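Local structure of 2''-aminoglycoside nucleotidyltransferase (Klebsiella pneumoniae, 4WQK) at residues F134-E139 with V143-K148; V39-D44 with I150-L155. The protein confers resistance to kanamycin, gentamicin, tobramycin and related aminoglycosides by transferring a nucleotide to their 2''-hydroxyl group in a magnesium-dependent reaction. One frame throughout, in Å; residues are numbered along the deposited sequence. Where two conformers were deposited one is given.

Contact 1 (F134-E139 with V143-K148); sequences FYYADE and VDWPTK
Tyr136 and Trp145 lie face against face in an offset stack, and this pair supplies most of the 208 Å² buried between 134-139 and 143-148. The phenol ring sits over the five-membered part of the indole, with centroids 4.1 Å apart and planes inclined by 23°. The overlap is partial: the approach is closest where Tyr136 CD2 meets Trp145 CE2 at 3.4 Å, near the seam of the two indole rings, so one side of the phenol does most of the touching. The two side chains come in from opposite ends. Tyr136 can reach across because its CG is anti to the backbone N (chi1 -176°), which carries the ring out from the helix toward the incoming loop. At its far end, Tyr136 OH comes within 3.3 Å of Pro146 CD, a contact with the ring of the residue at the N-cap position of the next helix.

Ala137 meets the indole elsewhere, at the rim of the benzene half. Its backbone N lies near the indole plane, 3.6 Å from Trp145 CZ2, and its CB is 3.7 Å from the same Trp145 CZ2. No hydrogen bond spans the segments; the indole NE1 is instead bonded to Val140 O in the intervening turn, which, with the stacking, restrains the rotation of the indole.

The contact closes the turn between helices 126-139 and 147-160 of the C-terminal domain. His149, on the second of these helices, also meets the Tyr136 ring, nearly perpendicular to it, while helix 162-176 packs against Phe134.

Contact 2 (V39-D44 with I150-L155); sequences VTRKHD and IESYRL
In the conformers given, Arg41 reaches from its loop to segment 150-155 of helix 147-160 and gives Ser152 OG a nearly straight hydrogen bond; both residues were modelled in two, so the bond need not be permanent. The Arg41 CB points toward the helix, and the chain from CG to NE is extended. CD passes 4.0 Å from Ser152 OG without a polar role. NE makes the main bond, 3.0 Å from Ser152 OG with an N-H...O angle of 166°. The oxygen lies 2° out of the guanidinium plane, so it is met edge-on. NH2 adds a weak second bond to Ser152 OG at 3.4 Å, and NH1 turns back to Lys42 O in another weak one. His43 ND1 lies over the centre of one guanidinium face, 4.0 Å above its plane.

Nearby, the methyls Thr40 CG2 and Leu155 CD2 meet end on at 4.1 Å, while Thr40 OG1 is hydrogen-bonded to Asp33.

The contact crosses between the two domains whose cleft binds kanamycin, from the N-terminal-domain loop between helix 28-36 and strand 46-51 to helix 147-160 of the C-terminal domain. Helix 28-36 lies alongside, Ile32 touching Ser152 and Leu36 touching Leu155.

In the fold
Both contacts draw on helix 147-160, contact 1 just ahead of its first turn, through Trp145 and Pro146, and contact 2 one to two turns further along. Each is only partly buried. Contact 1 is local, joining consecutive helices within the C-terminal domain by aromatic packing; contact 2 joins residues more than a hundred positions apart, spans the two domains and relies on a directed polar bond with a small apolar touch. Lys148 NZ forms a salt bridge with Asp44 OD2 at 3.0 Å, a second interdomain link. Contact 2 lies nearer the metal site of Asp45, Asp47 and Asp87: the Arg41 side chain is about 7 Å from magnesium, that of Tyr136 about 10 Å, neither a coordination distance.

Contact 1 (F134-E139 with V143-K148)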
loop_
_atom_site.group_PDB
_atom_site.type_symbol
_atom_site.label_atom_id
_atom_site.label_comp_id
_atom_site.label_asym_id
_atom_site.label_seq_id
_atom_site.Cartn_x
_atom_site.Cartn_y
_atom_site.Cartn_z
ATOM N N PHE A 134 -9.103 2.776 -9.003
ATOM C CA PHE A 134 -10.448 2.690 -9.529
ATOM C C PHE A 134 -11.473 3.212 -8.516
ATOM O O PHE A 134 -12.426 3.909 -8.889
ATOM C CB PHE A 134 -10.798 1.250 -9.952
ATOM C CG PHE A 134 -9.902 0.701 -11.047
ATOM C CD1 PHE A 134 -9.234 1.544 -11.939
ATOM C CD2 PHE A 134 -9.766 -0.677 -11.185
ATOM C CE1 PHE A 134 -8.418 1.000 -12.954
ATOM C CE2 PHE A 134 -8.951 -1.217 -12.202
ATOM C CZ PHE A 134 -8.308 -0.372 -13.084
ATOM N N TYR A 135 -11.266 2.901 -7.233
ATOM C CA TYR A 135 -12.141 3.511 -6.217
ATOM C C TYR A 135 -12.017 5.028 -6.210
ATOM O O TYR A 135 -13.026 5.744 -6.091
ATOM C CB TYR A 135 -11.827 2.995 -4.821
ATOM C CG TYR A 135 -12.108 1.541 -4.564
ATOM C CD1 TYR A 135 -13.415 1.045 -4.594
ATOM C CD2 TYR A 135 -11.078 0.684 -4.275
ATOM C CE1 TYR A 135 -13.658 -0.319 -4.320
ATOM C CE2 TYR A 135 -11.297 -0.643 -3.995
ATOM C CZ TYR A 135 -12.587 -1.149 -4.053
ATOM O OH TYR A 135 -12.805 -2.501 -3.771
ATOM N N TYR A 136 -10.782 5.511 -6.324
ATOM C CA TYR A 136 -10.520 6.939 -6.344
ATOM C C TYR A 136 -11.246 7.601 -7.525
ATOM O O TYR A 136 -11.809 8.703 -7.383
ATOM C CB TYR A 136 -8.991 7.157 -6.369
ATOM C CG TYR A 136 -8.570 8.606 -6.290
ATOM C CD1 TYR A 136 -9.183 9.482 -5.405
ATOM C CD2 TYR A 136 -7.564 9.099 -7.104
ATOM C CE1 TYR A 136 -8.784 10.811 -5.321
ATOM C CE2 TYR A 136 -7.167 10.433 -7.038
ATOM C CZ TYR A 136 -7.786 11.285 -6.150
ATOM O OH TYR A 136 -7.413 12.615 -6.074
ATOM N N ALA A 137 -11.289 6.944 -8.685
ATOM C CA ALA A 137 -11.967 7.521 -9.848
ATOM C C ALA A 137 -13.480 7.660 -9.628
ATOM O O ALA A 137 -14.123 8.554 -10.193
ATOM C CB ALA A 137 -11.697 6.697 -11.096
ATOM N N ASP A 138 -14.075 6.791 -8.813
ATOM C CA ASP A 138 -15.506 6.960 -8.512
ATOM C C ASP A 138 -15.760 8.114 -7.538
ATOM O O ASP A 138 -16.841 8.726 -7.520
ATOM C CB ASP A 138 -16.104 5.674 -7.951
ATOM C CG ASP A 138 -16.321 4.627 -9.017
ATOM O OD1 ASP A 138 -16.206 4.970 -10.211
ATOM O OD2 ASP A 138 -16.630 3.472 -8.666
ATOM N N GLU A 139 -14.759 8.395 -6.722
ATOM C CA GLU A 139 -14.812 9.455 -5.732
ATOM C C GLU A 139 -14.555 10.835 -6.376
ATOM O O GLU A 139 -15.389 11.743 -6.291
ATOM C CB GLU A 139 -13.791 9.149 -4.633
ATOM C CG GLU A 139 -13.530 10.252 -3.626
ATOM C CD GLU A 139 -12.343 9.927 -2.719
ATOM O OE1 GLU A 139 -11.940 8.740 -2.661
ATOM O OE2 GLU A 139 -11.805 10.858 -2.073
ATOM N N VAL A 143 -10.513 13.564 -14.442
ATOM C CA VAL A 143 -10.096 14.818 -15.063
ATOM C C VAL A 143 -9.697 15.869 -14.012
ATOM O O VAL A 143 -8.968 16.848 -14.312
ATOM C CB VAL A 143 -11.213 15.375 -15.984
ATOM C CG1 VAL A 143 -12.345 15.987 -15.163
ATOM C CG2 VAL A 143 -10.629 16.370 -16.976
ATOM N N ASP A 144 -10.193 15.682 -12.793
ATOM C CA ASP A 144 -9.945 16.594 -11.685
ATOM C C ASP A 144 -8.867 16.102 -10.711
ATOM O O ASP A 144 -8.601 16.759 -9.705
ATOM C CB ASP A 144 -11.239 16.845 -10.908
ATOM C CG ASP A 144 -12.267 17.596 -11.717
ATOM O OD1 ASP A 144 -11.857 18.436 -12.560
ATOM O OD2 ASP A 144 -13.482 17.357 -11.502
ATOM N N TRP A 145 -8.268 14.943 -10.981
ATOM C CA TRP A 145 -7.201 14.427 -10.117
ATOM C C TRP A 145 -5.975 15.336 -10.084
ATOM O O TRP A 145 -5.563 15.846 -11.122
ATOM C CB TRP A 145 -6.701 13.064 -10.597
ATOM C CG TRP A 145 -7.595 11.902 -10.356
ATOM C CD1 TRP A 145 -8.849 11.919 -9.847
ATOM C CD2 TRP A 145 -7.279 10.537 -10.642
ATOM N NE1 TRP A 145 -9.352 10.628 -9.795
ATOM C CE2 TRP A 145 -8.398 9.769 -10.280
ATOM C CE3 TRP A 145 -6.154 9.896 -11.183
ATOM C CZ2 TRP A 145 -8.425 8.379 -10.417
ATOM C CZ3 TRP A 145 -6.189 8.494 -11.323
ATOM C CH2 TRP A 145 -7.313 7.773 -10.953
ATOM N N PRO A 146 -5.369 15.511 -8.902
ATOM C CA PRO A 146 -4.029 16.103 -8.841
ATOM C C PRO A 146 -3.089 15.349 -9.771
ATOM O O PRO A 146 -3.109 14.108 -9.867
ATOM C CB PRO A 146 -3.635 15.928 -7.372
ATOM C CG PRO A 146 -4.970 15.893 -6.645
ATOM C CD PRO A 146 -5.866 15.139 -7.565
ATOM N N THR A 147 -2.281 16.115 -10.481
ATOM C CA THR A 147 -1.354 15.549 -11.446
ATOM C C THR A 147 -0.455 14.481 -10.855
ATOM O O THR A 147 -0.168 13.510 -11.544
ATOM C CB THR A 147 -0.524 16.680 -12.066
ATOM O OG1 THR A 147 -1.398 17.581 -12.753
ATOM C CG2 THR A 147 0.546 16.157 -13.049
ATOM N N LYS A 148 -0.064 14.584 -9.580
ATOM C CA LYS A 148 0.793 13.533 -9.019
ATOM C C LYS A 148 0.083 12.167 -9.038
ATOM O O LYS A 148 0.739 11.131 -9.187
ATOM C CB LYS A 148 1.256 13.858 -7.588
ATOM C CG LYS A 148 0.162 13.873 -6.521
ATOM C CD LYS A 148 0.644 14.548 -5.228
ATOM C CE LYS A 148 -0.526 14.978 -4.358
ATOM N NZ LYS A 148 -0.065 15.595 -3.070
#

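Contact 2 (V39-D44 with I150-L155)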
loop_
_atom_site.group_PDB
_atom_site.type_symbol
_atom_site.label_atom_id
_atom_site.label_comp_id
_atom_site.label_asym_id
_atom_site.label_seq_id
_atom_site.Cartn_x
_atom_site.Cartn_y
_atom_site.Cartn_z
ATOM N N VAL A 39 12.991 5.941 -6.441
ATOM C CA VAL A 39 12.141 6.972 -5.879
ATOM C C VAL A 39 11.738 7.951 -6.993
ATOM O O VAL A 39 12.610 8.574 -7.635
ATOM C CB VAL A 39 12.841 7.705 -4.720
ATOM C CG1 VAL A 39 11.872 8.661 -4.064
ATOM C CG2 VAL A 39 13.342 6.695 -3.692
ATOM N N THR A 40 10.433 8.099 -7.246
ATOM C CA THR A 40 9.973 8.893 -8.397
ATOM C C THR A 40 9.329 10.235 -8.062
ATOM O O THR A 40 9.105 11.059 -8.958
ATOM C CB THR A 40 8.932 8.118 -9.238
ATOM O OG1 THR A 40 7.718 7.980 -8.484
ATOM C CG2 THR A 40 9.470 6.748 -9.653
ATOM N N ARG A 41 9.030 10.448 -6.789
ATOM C CA ARG A 41 8.417 11.698 -6.349
ATOM C C ARG A 41 8.392 11.745 -4.829
ATOM O O ARG A 41 8.767 10.791 -4.164
ATOM C CB ARG A 41 6.993 11.871 -6.915
ATOM C CG ARG A 41 5.924 10.922 -6.371
ATOM C CD ARG A 41 4.553 11.393 -6.834
ATOM N NE ARG A 41 3.453 10.476 -6.532
ATOM C CZ ARG A 41 2.677 10.571 -5.456
ATOM N NH1 ARG A 41 2.903 11.517 -4.557
ATOM N NH2 ARG A 41 1.688 9.705 -5.265
ATOM N N LYS A 42 8.012 12.897 -4.297
ATOM C CA LYS A 42 7.821 13.059 -2.865
ATOM C C LYS A 42 6.449 12.486 -2.513
ATOM O O LYS A 42 5.461 12.738 -3.200
ATOM C CB LYS A 42 7.934 14.540 -2.462
ATOM C CG LYS A 42 7.859 14.787 -0.962
ATOM C CD LYS A 42 9.080 14.228 -0.241
ATOM C CE LYS A 42 8.802 13.992 1.254
ATOM N NZ LYS A 42 9.848 13.127 1.885
ATOM N N HIS A 43 6.400 11.722 -1.432
ATOM C CA HIS A 43 5.166 11.050 -0.979
ATOM C C HIS A 43 4.601 11.710 0.267
ATOM O O HIS A 43 5.350 12.005 1.204
ATOM C CB HIS A 43 5.454 9.577 -0.708
ATOM C CG HIS A 43 5.932 8.839 -1.909
ATOM N ND1 HIS A 43 5.088 8.509 -2.950
ATOM C CD2 HIS A 43 7.167 8.417 -2.266
ATOM C CE1 HIS A 43 5.791 7.911 -3.896
ATOM N NE2 HIS A 43 7.045 7.822 -3.499
ATOM N N ASP A 44 3.286 11.941 0.285
ATOM C CA ASP A 44 2.638 12.616 1.404
ATOM C C ASP A 44 2.675 11.760 2.668
ATOM O O ASP A 44 2.665 12.289 3.784
ATOM C CB ASP A 44 1.168 12.942 1.080
ATOM C CG ASP A 44 1.003 14.094 0.099
ATOM O OD1 ASP A 44 1.977 14.834 -0.194
ATOM O OD2 ASP A 44 -0.148 14.261 -0.366
ATOM N N ILE A 150 -2.339 11.287 -11.246
ATOM C CA ILE A 150 -2.425 10.936 -12.640
ATOM C C ILE A 150 -1.090 10.301 -13.048
ATOM O O ILE A 150 -1.067 9.243 -13.681
ATOM C CB ILE A 150 -2.749 12.173 -13.467
ATOM C CG1 ILE A 150 -4.135 12.698 -13.083
ATOM C CG2 ILE A 150 -2.787 11.834 -14.945
ATOM C CD1 ILE A 150 -5.239 11.818 -13.566
ATOM N N GLU A 151 0.016 10.903 -12.643
ATOM C CA GLU A 151 1.319 10.379 -13.039
ATOM C C GLU A 151 1.616 9.029 -12.398
ATOM O O GLU A 151 2.179 8.145 -13.067
ATOM C CB GLU A 151 2.427 11.376 -12.694
ATOM C CG GLU A 151 2.325 12.641 -13.518
ATOM C CD GLU A 151 3.399 13.673 -13.195
ATOM O OE1 GLU A 151 4.029 13.573 -12.114
ATOM O OE2 GLU A 151 3.609 14.588 -14.028
ATOM N N SER A 152 1.277 8.855 -11.122
ATOM C CA SER A 152 1.573 7.591 -10.449
ATOM C C SER A 152 0.708 6.481 -11.055
ATOM O O SER A 152 1.187 5.357 -11.277
ATOM C CB SER A 152 1.356 7.696 -8.931
ATOM O OG SER A 152 2.475 8.271 -8.262
ATOM N N TYR A 153 -0.559 6.798 -11.358
ATOM C CA TYR A 153 -1.431 5.837 -12.033
ATOM C C TYR A 153 -0.865 5.386 -13.362
ATOM O O TYR A 153 -0.799 4.173 -13.625
ATOM C CB TYR A 153 -2.823 6.431 -12.254
ATOM C CG TYR A 153 -3.798 5.532 -12.992
ATOM C CD1 TYR A 153 -4.356 4.419 -12.366
ATOM C CD2 TYR A 153 -4.138 5.770 -14.315
ATOM C CE1 TYR A 153 -5.251 3.584 -13.022
ATOM C CE2 TYR A 153 -5.035 4.918 -14.985
ATOM C CZ TYR A 153 -5.595 3.852 -14.328
ATOM O OH TYR A 153 -6.484 3.022 -14.995
ATOM N N ARG A 154 -0.454 6.337 -14.208
ATOM C CA ARG A 154 0.038 5.943 -15.521
ATOM C C ARG A 154 1.324 5.144 -15.397
ATOM O O ARG A 154 1.518 4.224 -16.167
ATOM C CB ARG A 154 0.245 7.131 -16.452
ATOM C CG ARG A 154 -1.042 7.654 -17.040
ATOM C CD ARG A 154 -0.662 8.736 -18.044
ATOM N NE ARG A 154 -1.755 9.728 -18.163
ATOM C CZ ARG A 154 -2.648 9.845 -19.149
ATOM N NH1 ARG A 154 -2.597 9.079 -20.212
ATOM N NH2 ARG A 154 -3.573 10.778 -19.077
ATOM N N LEU A 155 2.151 5.445 -14.406
ATOM C CA LEU A 155 3.351 4.643 -14.161
ATOM C C LEU A 155 3.029 3.197 -13.772
ATOM O O LEU A 155 3.624 2.255 -14.307
ATOM C CB LEU A 155 4.164 5.311 -13.081
ATOM C CG LEU A 155 5.509 4.738 -12.730
ATOM C CD1 LEU A 155 6.285 4.416 -14.026
ATOM C CD2 LEU A 155 6.214 5.813 -11.910
#